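Malate dehydrogenase (Pyrococcus horikoshii, PDB 1V9N) catalyses the NAD-dependent interconversion of (S)-malate and oxaloacetate as a homodimer of the LDH2/MDH2 oxidoreductase family. Local coordinates at residues V14-D17 with R18-F22; L107-K110 with K111-T115; H289-L293 with E294-E298; P339-R342 with K343-E346. All coordinates share one frame; numbering follows the deposited sequence.

Contact 1: residues V14-D17 with R18-F22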
loop_
_atom_site.group_PDB
_atom_site.type_symbol
_atom_site.label_atom_id
_atom_site.label_comp_id
_atom_site.label_asym_id
_atom_site.label_seq_id
_atom_site.Cartn_x
_atom_site.Cartn_y
_atom_site.Cartn_z
ATOM N N VAL A 14 -14.151 -27.213 -17.214
ATOM C CA VAL A 14 -15.486 -27.267 -16.637
ATOM C C VAL A 14 -16.226 -25.982 -16.973
ATOM O O VAL A 14 -15.755 -24.890 -16.663
ATOM C CB VAL A 14 -15.432 -27.416 -15.097
ATOM C CG1 VAL A 14 -16.838 -27.470 -14.533
ATOM C CG2 VAL A 14 -14.658 -28.669 -14.718
ATOM N N PRO A 15 -17.393 -26.093 -17.624
ATOM C CA PRO A 15 -18.174 -24.907 -17.985
ATOM C C PRO A 15 -18.378 -23.999 -16.776
ATOM O O PRO A 15 -18.876 -24.436 -15.740
ATOM C CB PRO A 15 -19.481 -25.505 -18.490
ATOM C CG PRO A 15 -19.025 -26.779 -19.129
ATOM C CD PRO A 15 -18.054 -27.319 -18.106
ATOM N N LYS A 16 -17.983 -22.740 -16.920
ATOM C CA LYS A 16 -18.111 -21.759 -15.850
ATOM C C LYS A 16 -19.456 -21.887 -15.138
ATOM O O LYS A 16 -19.512 -22.004 -13.913
ATOM C CB LYS A 16 -17.943 -20.348 -16.429
ATOM C CG LYS A 16 -17.965 -19.220 -15.413
ATOM C CD LYS A 16 -19.381 -18.825 -15.038
ATOM C CE LYS A 16 -19.381 -17.658 -14.072
ATOM N NZ LYS A 16 -20.757 -17.262 -13.676
ATOM N N ASP A 17 -20.532 -21.876 -15.918
ATOM C CA ASP A 17 -21.888 -21.978 -15.392
ATOM C C ASP A 17 -22.114 -23.271 -14.611
ATOM O O ASP A 17 -22.942 -23.325 -13.701
ATOM C CB ASP A 17 -22.885 -21.895 -16.546
ATOM C CG ASP A 17 -22.671 -20.665 -17.404
ATOM O OD1 ASP A 17 -22.970 -19.549 -16.927
ATOM O OD2 ASP A 17 -22.190 -20.817 -18.551
ATOM N N ARG A 18 -21.369 -24.308 -14.974
ATOM C CA ARG A 18 -21.480 -25.602 -14.320
ATOM C C ARG A 18 -20.803 -25.582 -12.958
ATOM O O ARG A 18 -21.342 -26.095 -11.978
ATOM C CB ARG A 18 -20.850 -26.682 -15.203
ATOM C CG ARG A 18 -20.932 -28.093 -14.648
ATOM C CD ARG A 18 -20.844 -29.089 -15.788
ATOM N NE ARG A 18 -21.955 -28.902 -16.720
ATOM C CZ ARG A 18 -22.039 -29.471 -17.918
ATOM N NH1 ARG A 18 -21.071 -30.273 -18.345
ATOM N NH2 ARG A 18 -23.096 -29.240 -18.688
ATOM N N LEU A 19 -19.615 -24.990 -12.903
ATOM C CA LEU A 19 -18.873 -24.901 -11.653
ATOM C C LEU A 19 -19.671 -24.054 -10.669
ATOM O O LEU A 19 -19.782 -24.387 -9.488
ATOM C CB LEU A 19 -17.501 -24.267 -11.896
ATOM C CG LEU A 19 -16.548 -24.224 -10.699
ATOM C CD1 LEU A 19 -16.263 -25.641 -10.220
ATOM C CD2 LEU A 19 -15.257 -23.535 -11.097
ATOM N N PHE A 20 -20.243 -22.967 -11.176
ATOM C CA PHE A 20 -21.036 -22.055 -10.364
ATOM C C PHE A 20 -22.228 -22.745 -9.707
ATOM O O PHE A 20 -22.418 -22.641 -8.496
ATOM C CB PHE A 20 -21.551 -20.896 -11.220
ATOM C CG PHE A 20 -22.334 -19.876 -10.448
ATOM C CD1 PHE A 20 -21.701 -18.768 -9.890
ATOM C CD2 PHE A 20 -23.704 -20.026 -10.261
ATOM C CE1 PHE A 20 -22.421 -17.828 -9.159
ATOM C CE2 PHE A 20 -24.432 -19.090 -9.529
ATOM C CZ PHE A 20 -23.786 -17.988 -8.977
ATOM N N SER A 21 -23.040 -23.428 -10.514
ATOM C CA SER A 21 -24.228 -24.112 -10.002
ATOM C C SER A 21 -23.849 -25.209 -9.010
ATOM O O SER A 21 -24.579 -25.482 -8.066
ATOM C CB SER A 21 -25.038 -24.712 -11.156
ATOM O OG SER A 21 -24.285 -25.692 -11.845
ATOM N N PHE A 22 -22.702 -25.835 -9.235
ATOM C CA PHE A 22 -22.232 -26.879 -8.341
ATOM C C PHE A 22 -22.030 -26.289 -6.947
ATOM O O PHE A 22 -22.615 -26.765 -5.970
ATOM C CB PHE A 22 -20.912 -27.455 -8.846
ATOM C CG PHE A 22 -20.208 -28.313 -7.837
ATOM C CD1 PHE A 22 -20.747 -29.533 -7.444
ATOM C CD2 PHE A 22 -19.027 -27.880 -7.242
ATOM C CE1 PHE A 22 -20.123 -30.305 -6.473
ATOM C CE2 PHE A 22 -18.394 -28.648 -6.267
ATOM C CZ PHE A 22 -18.944 -29.859 -5.882
#
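P15 and R18 meet across the first turn of helix 16-29, where P15 is the N-cap residue. This is the N-terminal start of a helix, entered directly from strand 11-14. Backbone bonds come first. The carbonyl of P15 takes the amide of L19 at 3.0 Å (P15 O to L19 N), and the donor lies close to the line of the C=O bond. R18 N also reaches P15 O, but that bond is weak, with an N-H...O angle of 130°. The next two bonds run from F20 N to K16 O and from S21 N to D17 O; the second donor stands above the carbonyl plane.

Apolar contacts come second. V14 CG1 stands 4.2 Å from L19 CB. It is placed there because CG1 is anti to the backbone N of V14 (chi1 -180°). L19 packs on I338 of strand 338-341, which lays the helix start against the two-stranded sheet.

The K16 amine lies alongside the F20 ring, with K16 NZ 4.2 Å from F20 CD1. K16 also touches V45 and L49 of helix 34-49.

The last kind is a proline against a guanidinium. P15 and R18 point the same way, and P15 CB lies 3.8 Å from R18 CB. The R18 chain bends at chi3. This brings one face of its guanidinium over P15 CG, which sits 4.0 Å above the plane, toward the rim.

Contact 2: residues L107-K110 with K111-T115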
loop_
_atom_site.group_PDB
_atom_site.type_symbol
_atom_site.label_atom_id
_atom_site.label_comp_id
_atom_site.label_asym_id
_atom_site.label_seq_id
_atom_site.Cartn_x
_atom_site.Cartn_y
_atom_site.Cartn_z
ATOM N N LEU A 107 -22.148 -1.176 1.544
ATOM C CA LEU A 107 -22.363 -0.031 2.428
ATOM C C LEU A 107 -21.339 1.072 2.158
ATOM O O LEU A 107 -21.674 2.258 2.180
ATOM C CB LEU A 107 -22.287 -0.459 3.898
ATOM C CG LEU A 107 -22.444 0.665 4.928
ATOM C CD1 LEU A 107 -23.839 1.288 4.809
ATOM C CD2 LEU A 107 -22.227 0.104 6.328
ATOM N N ALA A 108 -20.090 0.684 1.914
ATOM C CA ALA A 108 -19.048 1.666 1.625
ATOM C C ALA A 108 -19.392 2.420 0.332
ATOM O O ALA A 108 -19.230 3.634 0.253
ATOM C CB ALA A 108 -17.693 0.969 1.489
ATOM N N ILE A 109 -19.857 1.689 -0.677
ATOM C CA ILE A 109 -20.234 2.293 -1.955
ATOM C C ILE A 109 -21.389 3.278 -1.751
ATOM O O ILE A 109 -21.388 4.371 -2.316
ATOM C CB ILE A 109 -20.637 1.192 -2.975
ATOM C CG1 ILE A 109 -19.385 0.427 -3.420
ATOM C CG2 ILE A 109 -21.357 1.805 -4.184
ATOM C CD1 ILE A 109 -19.676 -0.866 -4.170
ATOM N N LYS A 110 -22.365 2.899 -0.928
ATOM C CA LYS A 110 -23.508 3.767 -0.656
ATOM C C LYS A 110 -23.066 5.068 0.014
ATOM O O LYS A 110 -23.504 6.154 -0.361
ATOM C CB LYS A 110 -24.522 3.051 0.240
ATOM C CG LYS A 110 -25.780 3.860 0.513
ATOM C CD LYS A 110 -26.788 3.056 1.321
ATOM C CE LYS A 110 -28.134 3.769 1.407
ATOM N NZ LYS A 110 -29.181 2.913 2.046
ATOM N N LYS A 111 -22.190 4.958 1.006
ATOM C CA LYS A 111 -21.711 6.137 1.705
ATOM C C LYS A 111 -20.895 7.051 0.790
ATOM O O LYS A 111 -21.030 8.267 0.849
ATOM C CB LYS A 111 -20.897 5.718 2.934
ATOM C CG LYS A 111 -21.766 5.118 4.059
ATOM C CD LYS A 111 -20.947 4.766 5.293
ATOM C CE LYS A 111 -21.832 4.220 6.418
ATOM N NZ LYS A 111 -22.777 5.247 6.959
ATOM N N ALA A 112 -20.057 6.466 -0.059
ATOM C CA ALA A 112 -19.239 7.244 -0.986
ATOM C C ALA A 112 -20.158 7.986 -1.958
ATOM O O ALA A 112 -19.988 9.179 -2.231
ATOM C CB ALA A 112 -18.294 6.307 -1.760
ATOM N N LYS A 113 -21.138 7.265 -2.480
ATOM C CA LYS A 113 -22.091 7.839 -3.413
ATOM C C LYS A 113 -22.745 9.083 -2.811
ATOM O O LYS A 113 -22.888 10.107 -3.480
ATOM C CB LYS A 113 -23.151 6.786 -3.750
ATOM C CG LYS A 113 -24.211 7.208 -4.755
ATOM C CD LYS A 113 -24.995 5.987 -5.218
ATOM C CE LYS A 113 -24.042 4.953 -5.824
ATOM N NZ LYS A 113 -24.676 3.638 -6.118
ATOM N N ASP A 114 -23.105 8.999 -1.535
ATOM C CA ASP A 114 -23.775 10.102 -0.854
ATOM C C ASP A 114 -22.893 11.196 -0.278
ATOM O O ASP A 114 -23.335 12.340 -0.146
ATOM C CB ASP A 114 -24.665 9.552 0.267
ATOM C CG ASP A 114 -25.626 8.483 -0.225
ATOM O OD1 ASP A 114 -25.940 8.489 -1.435
ATOM O OD2 ASP A 114 -26.071 7.646 0.593
ATOM N N THR A 115 -21.650 10.865 0.059
ATOM C CA THR A 115 -20.758 11.848 0.668
ATOM C C THR A 115 -19.429 12.040 -0.055
ATOM O O THR A 115 -18.695 12.991 0.227
ATOM C CB THR A 115 -20.427 11.444 2.109
ATOM O OG1 THR A 115 -19.567 10.295 2.086
ATOM C CG2 THR A 115 -21.702 11.091 2.871
#
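L107 O accepts the amide of K111, and the same i to i+4 bonding continues from A108 O to A112 N, I109 O to K113 N and K110 O to D114 N, all in the regular last turns of helix 97-115. The closest of the four is K113 N to I109 O, at 2.9 Å.

L107 and K111 carry the main side-chain contact. The leucine branch meets the lysine near its end: L107 CD1 is 3.9 Å from K111 CE. The K111 chain runs straight to CE and then bends at chi4 (-66°), which turns NZ off its line. That ammonium makes a salt bridge with E83 and a hydrogen bond to the carbonyl of G84, so a largely buried charge is met by both.

The helix is the connection of a beta-alpha-beta unit between strands 87-91 and 117-125. L107 and K111 lean on A88 of the first strand, and L107 and A108 on V120 of the second. I109 and A112 face V284 of strand 278-285.

On the outer side, K110 CG passes 3.8 Å from D114 OD2. The charged ends stay apart, with K110 NZ 5.8 Å from D114 OD2. At the C-terminal end T115 OG1 donates to K111 O at 2.8 Å, from above the carbonyl plane. T115 N donates to the same oxygen at 2.8 Å, so K111 O is held by two donors.

Contact 3: residues H289-L293 with E294-E298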
loop_
_atom_site.group_PDB
_atom_site.type_symbol
_atom_site.label_atom_id
_atom_site.label_comp_id
_atom_site.label_asym_id
_atom_site.label_seq_id
_atom_site.Cartn_x
_atom_site.Cartn_y
_atom_site.Cartn_z
ATOM N N HIS A 289 -17.228 13.060 -7.154
ATOM C CA HIS A 289 -17.153 14.123 -6.153
ATOM C C HIS A 289 -15.844 14.907 -6.276
ATOM O O HIS A 289 -15.721 16.008 -5.740
ATOM C CB HIS A 289 -17.245 13.544 -4.735
ATOM C CG HIS A 289 -18.648 13.346 -4.243
ATOM N ND1 HIS A 289 -19.411 12.248 -4.575
ATOM C CD2 HIS A 289 -19.424 14.113 -3.436
ATOM C CE1 HIS A 289 -20.597 12.345 -3.995
ATOM N NE2 HIS A 289 -20.629 13.468 -3.299
ATOM N N PHE A 290 -14.869 14.332 -6.973
ATOM C CA PHE A 290 -13.571 14.974 -7.154
ATOM C C PHE A 290 -13.424 15.590 -8.538
ATOM O O PHE A 290 -13.185 16.790 -8.663
ATOM C CB PHE A 290 -12.452 13.960 -6.907
ATOM C CG PHE A 290 -12.268 13.610 -5.463
ATOM C CD1 PHE A 290 -11.272 14.220 -4.708
ATOM C CD2 PHE A 290 -13.104 12.686 -4.848
ATOM C CE1 PHE A 290 -11.109 13.912 -3.362
ATOM C CE2 PHE A 290 -12.950 12.372 -3.497
ATOM C CZ PHE A 290 -11.947 12.989 -2.755
ATOM N N ILE A 291 -13.550 14.769 -9.576
ATOM C CA ILE A 291 -13.454 15.256 -10.950
ATOM C C ILE A 291 -14.439 14.475 -11.806
ATOM O O ILE A 291 -14.920 13.423 -11.395
ATOM C CB ILE A 291 -12.027 15.072 -11.532
ATOM C CG1 ILE A 291 -11.671 13.583 -11.590
ATOM C CG2 ILE A 291 -11.013 15.835 -10.676
ATOM C CD1 ILE A 291 -10.414 13.293 -12.390
ATOM N N PRO A 292 -14.769 14.986 -13.006
ATOM C CA PRO A 292 -15.716 14.233 -13.833
ATOM C C PRO A 292 -15.197 12.823 -14.085
ATOM O O PRO A 292 -14.025 12.636 -14.429
ATOM C CB PRO A 292 -15.802 15.071 -15.105
ATOM C CG PRO A 292 -15.622 16.480 -14.581
ATOM C CD PRO A 292 -14.476 16.306 -13.598
ATOM N N LEU A 293 -16.064 11.831 -13.908
ATOM C CA LEU A 293 -15.668 10.445 -14.110
ATOM C C LEU A 293 -15.131 10.205 -15.520
ATOM O O LEU A 293 -14.134 9.504 -15.705
ATOM C CB LEU A 293 -16.853 9.508 -13.836
ATOM C CG LEU A 293 -16.580 8.023 -14.107
ATOM C CD1 LEU A 293 -15.379 7.568 -13.292
ATOM C CD2 LEU A 293 -17.802 7.194 -13.765
ATOM N N GLU A 294 -15.782 10.788 -16.523
ATOM C CA GLU A 294 -15.315 10.591 -17.889
ATOM C C GLU A 294 -13.909 11.150 -18.084
ATOM O O GLU A 294 -13.133 10.608 -18.866
ATOM C CB GLU A 294 -16.293 11.205 -18.896
ATOM C CG GLU A 294 -17.600 10.409 -19.050
ATOM C CD GLU A 294 -17.374 8.940 -19.414
ATOM O OE1 GLU A 294 -16.704 8.669 -20.437
ATOM O OE2 GLU A 294 -17.871 8.052 -18.682
ATOM N N GLU A 295 -13.578 12.228 -17.375
ATOM C CA GLU A 295 -12.235 12.813 -17.464
ATOM C C GLU A 295 -11.258 11.861 -16.790
ATOM O O GLU A 295 -10.161 11.614 -17.287
ATOM C CB GLU A 295 -12.177 14.171 -16.757
ATOM C CG GLU A 295 -12.670 15.337 -17.588
ATOM C CD GLU A 295 -12.578 16.653 -16.842
ATOM O OE1 GLU A 295 -11.490 16.949 -16.293
ATOM O OE2 GLU A 295 -13.589 17.390 -16.807
ATOM N N PHE A 296 -11.665 11.340 -15.640
ATOM C CA PHE A 296 -10.846 10.390 -14.904
ATOM C C PHE A 296 -10.519 9.201 -15.813
ATOM O O PHE A 296 -9.360 8.818 -15.956
ATOM C CB PHE A 296 -11.605 9.882 -13.670
ATOM C CG PHE A 296 -10.827 8.890 -12.846
ATOM C CD1 PHE A 296 -10.043 9.316 -11.783
ATOM C CD2 PHE A 296 -10.858 7.533 -13.154
ATOM C CE1 PHE A 296 -9.295 8.406 -11.030
ATOM C CE2 PHE A 296 -10.116 6.613 -12.411
ATOM C CZ PHE A 296 -9.332 7.052 -11.346
ATOM N N LYS A 297 -11.550 8.621 -16.425
ATOM C CA LYS A 297 -11.360 7.462 -17.295
ATOM C C LYS A 297 -10.434 7.762 -18.461
ATOM O O LYS A 297 -9.570 6.954 -18.802
ATOM C CB LYS A 297 -12.701 6.959 -17.830
ATOM C CG LYS A 297 -13.629 6.391 -16.773
ATOM C CD LYS A 297 -14.897 5.872 -17.431
ATOM C CE LYS A 297 -15.869 5.299 -16.417
ATOM N NZ LYS A 297 -17.129 4.848 -17.076
ATOM N N GLU A 298 -10.616 8.925 -19.074
ATOM C CA GLU A 298 -9.766 9.307 -20.191
ATOM C C GLU A 298 -8.311 9.376 -19.731
ATOM O O GLU A 298 -7.437 8.755 -20.323
ATOM C CB GLU A 298 -10.193 10.670 -20.741
ATOM C CG GLU A 298 -9.532 11.039 -22.051
ATOM C CD GLU A 298 -9.864 10.059 -23.161
ATOM O OE1 GLU A 298 -11.066 9.863 -23.448
ATOM O OE2 GLU A 298 -8.922 9.484 -23.747
#
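L293 and K297 cross in the first turn of helix 293-308, whose N-cap residue is P292. The contact is the loop-to-helix entry after strand 278-285. The branch point of the leucine rests against the aliphatic end of the lysine, with L293 CG 3.6 Å from K297 CE. With an alanine here, the contact of CG and both methyls with K297 CE would be lost, which would probably open a gap beside the lysine chain.

K297 N bonds to L293 O at 2.8 Å, with an N-H...O angle of 169°. P292 O accepts F296 N in the carbonyl plane, and E295 N more weakly. P292 and E295 lie side by side, and the E295 carboxylate end comes against the proline ring. I291 crosses F296 at about a right angle. I291 chi1 (63°) sets CG1 between the backbone N and the carbonyl carbon and carries CD1 to the edge of the F296 ring, near its plane. I291 CD1 is 3.8 Å from F296 CB.

Farther out, L293 also touches P175. I291 and F296 both pack on I258 of the second subunit, so this helix start borders the dimer interface. At the first residue of the helix, E288 OE1 accepts L293 N.

Contact 4: residues P339-R342 with K343-E346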
loop_
_atom_site.group_PDB
_atom_site.type_symbol
_atom_site.label_atom_id
_atom_site.label_comp_id
_atom_site.label_asym_id
_atom_site.label_seq_id
_atom_site.Cartn_x
_atom_site.Cartn_y
_atom_site.Cartn_z
ATOM N N PRO A 339 -10.377 -24.551 -16.329
ATOM C CA PRO A 339 -9.539 -25.727 -16.091
ATOM C C PRO A 339 -9.366 -26.032 -14.609
ATOM O O PRO A 339 -8.839 -25.217 -13.854
ATOM C CB PRO A 339 -8.223 -25.344 -16.754
ATOM C CG PRO A 339 -8.155 -23.876 -16.495
ATOM C CD PRO A 339 -9.563 -23.422 -16.814
ATOM N N ILE A 340 -9.816 -27.213 -14.199
ATOM C CA ILE A 340 -9.705 -27.637 -12.810
ATOM C C ILE A 340 -8.793 -28.853 -12.719
ATOM O O ILE A 340 -9.001 -29.848 -13.411
ATOM C CB ILE A 340 -11.086 -28.002 -12.223
ATOM C CG1 ILE A 340 -12.014 -26.787 -12.290
ATOM C CG2 ILE A 340 -10.931 -28.480 -10.785
ATOM C CD1 ILE A 340 -13.401 -27.039 -11.740
ATOM N N TYR A 341 -7.782 -28.761 -11.863
ATOM C CA TYR A 341 -6.825 -29.841 -11.673
ATOM C C TYR A 341 -7.545 -31.173 -11.457
ATOM O O TYR A 341 -8.724 -31.202 -11.103
ATOM C CB TYR A 341 -5.927 -29.515 -10.478
ATOM C CG TYR A 341 -4.733 -30.428 -10.312
ATOM C CD1 TYR A 341 -3.804 -30.589 -11.342
ATOM C CD2 TYR A 341 -4.514 -31.107 -9.115
ATOM C CE1 TYR A 341 -2.684 -31.404 -11.180
ATOM C CE2 TYR A 341 -3.398 -31.922 -8.942
ATOM C CZ TYR A 341 -2.487 -32.066 -9.978
ATOM O OH TYR A 341 -1.383 -32.870 -9.807
ATOM N N ARG A 342 -6.828 -32.271 -11.676
ATOM C CA ARG A 342 -7.391 -33.608 -11.519
ATOM C C ARG A 342 -7.764 -33.939 -10.077
ATOM O O ARG A 342 -8.919 -34.247 -9.787
ATOM C CB ARG A 342 -6.408 -34.661 -12.050
ATOM C CG ARG A 342 -4.974 -34.488 -11.563
ATOM C CD ARG A 342 -4.058 -35.633 -12.003
ATOM N NE ARG A 342 -4.217 -36.835 -11.183
ATOM C CZ ARG A 342 -5.228 -37.695 -11.279
ATOM N NH1 ARG A 342 -6.193 -37.506 -12.171
ATOM N NH2 ARG A 342 -5.281 -38.744 -10.469
ATOM N N LYS A 343 -6.785 -33.878 -9.181
ATOM C CA LYS A 343 -7.013 -34.183 -7.773
ATOM C C LYS A 343 -8.071 -33.291 -7.129
ATOM O O LYS A 343 -8.796 -33.725 -6.231
ATOM C CB LYS A 343 -5.702 -34.069 -6.990
ATOM C CG LYS A 343 -4.674 -35.130 -7.339
ATOM C CD LYS A 343 -3.426 -34.991 -6.480
ATOM C CE LYS A 343 -2.418 -36.088 -6.786
ATOM N NZ LYS A 343 -1.196 -35.968 -5.944
ATOM N N VAL A 344 -8.153 -32.043 -7.581
ATOM C CA VAL A 344 -9.131 -31.108 -7.039
ATOM C C VAL A 344 -10.534 -31.512 -7.468
ATOM O O VAL A 344 -11.476 -31.459 -6.673
ATOM C CB VAL A 344 -8.851 -29.665 -7.515
ATOM C CG1 VAL A 344 -9.969 -28.733 -7.057
ATOM C CG2 VAL A 344 -7.515 -29.194 -6.963
ATOM N N LEU A 345 -10.667 -31.919 -8.727
ATOM C CA LEU A 345 -11.954 -32.341 -9.263
ATOM C C LEU A 345 -12.471 -33.562 -8.501
ATOM O O LEU A 345 -13.670 -33.687 -8.255
ATOM C CB LEU A 345 -11.823 -32.675 -10.748
ATOM C CG LEU A 345 -13.124 -32.983 -11.492
ATOM C CD1 LEU A 345 -14.043 -31.775 -11.451
ATOM C CD2 LEU A 345 -12.806 -33.357 -12.932
ATOM N N GLU A 346 -11.557 -34.458 -8.132
ATOM C CA GLU A 346 -11.914 -35.661 -7.384
ATOM C C GLU A 346 -12.435 -35.216 -6.024
ATOM O O GLU A 346 -13.451 -35.706 -5.531
ATOM C CB GLU A 346 -10.682 -36.555 -7.198
ATOM C CG GLU A 346 -10.101 -37.105 -8.499
ATOM C CD GLU A 346 -8.755 -37.798 -8.305
ATOM O OE1 GLU A 346 -8.247 -38.395 -9.280
ATOM O OE2 GLU A 346 -8.201 -37.739 -7.185
#
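Strand 338-341 passes straight into helix 342-355 here, with Y341 as the N-cap residue. Two backbone bonds start the helix: L345 N to Y341 O at 3.2 Å, and E346 N to R342 O at 3.1 Å.

The Y341 ring lies beside K343, and both side chains point the same way. Y341 CE2 is 3.7 Å from K343 CB, and the K343 chain continues past it through CG and CD. One face of the ring is covered over its centre by R342 CG. That methylene is put there by chi1 of R342 (48°), which holds CG between the backbone N and the carbonyl carbon. Y341 CB also touches V344 CG2 at 3.9 Å. Beyond the helix, Y341 meets the ring of Y11 edge-to-face. A serine at Y341 would probably strip the cover from the R342 and K343 methylenes and leave Y11 without its ring partner.

R342 reaches forward one turn to E346. The salt bridge runs from R342 NH2 to E346 OE1 at 3.2 Å, with the guanidinium and carboxylate planes nearly perpendicular (88°).

On the inner side I340 CG2 packs on V344 CG1 at 3.9 Å, the two side chains crossing at about a right angle. L345 leans on I12 of strand 11-14, which pairs with I340 through the backbone. The whole is a strand-to-helix junction at the end of one strand of a two-stranded antiparallel sheet.

Overall arrangement
From the N terminus, contact 1 opens helix 16-29 directly after strand 11-14. Contact 2 follows at the C-terminal end of helix 97-115, beside the seven-stranded sheet. Contact 3 starts helix 293-308, and contact 4 starts helix 342-355 near the C terminus. All four are local turns in series, so none closes a long loop, and none nests in or crosses another. Two pairs meet in space. Contacts 1 and 4 touch through L19, V14 and I340, where strands 11-14 and 338-341 pair. Contacts 2 and 3 touch where H289 meets the backbone of 112-115. Contacts 2 and 4 have centres about 40 Å apart, on opposite sides of the chain's centre.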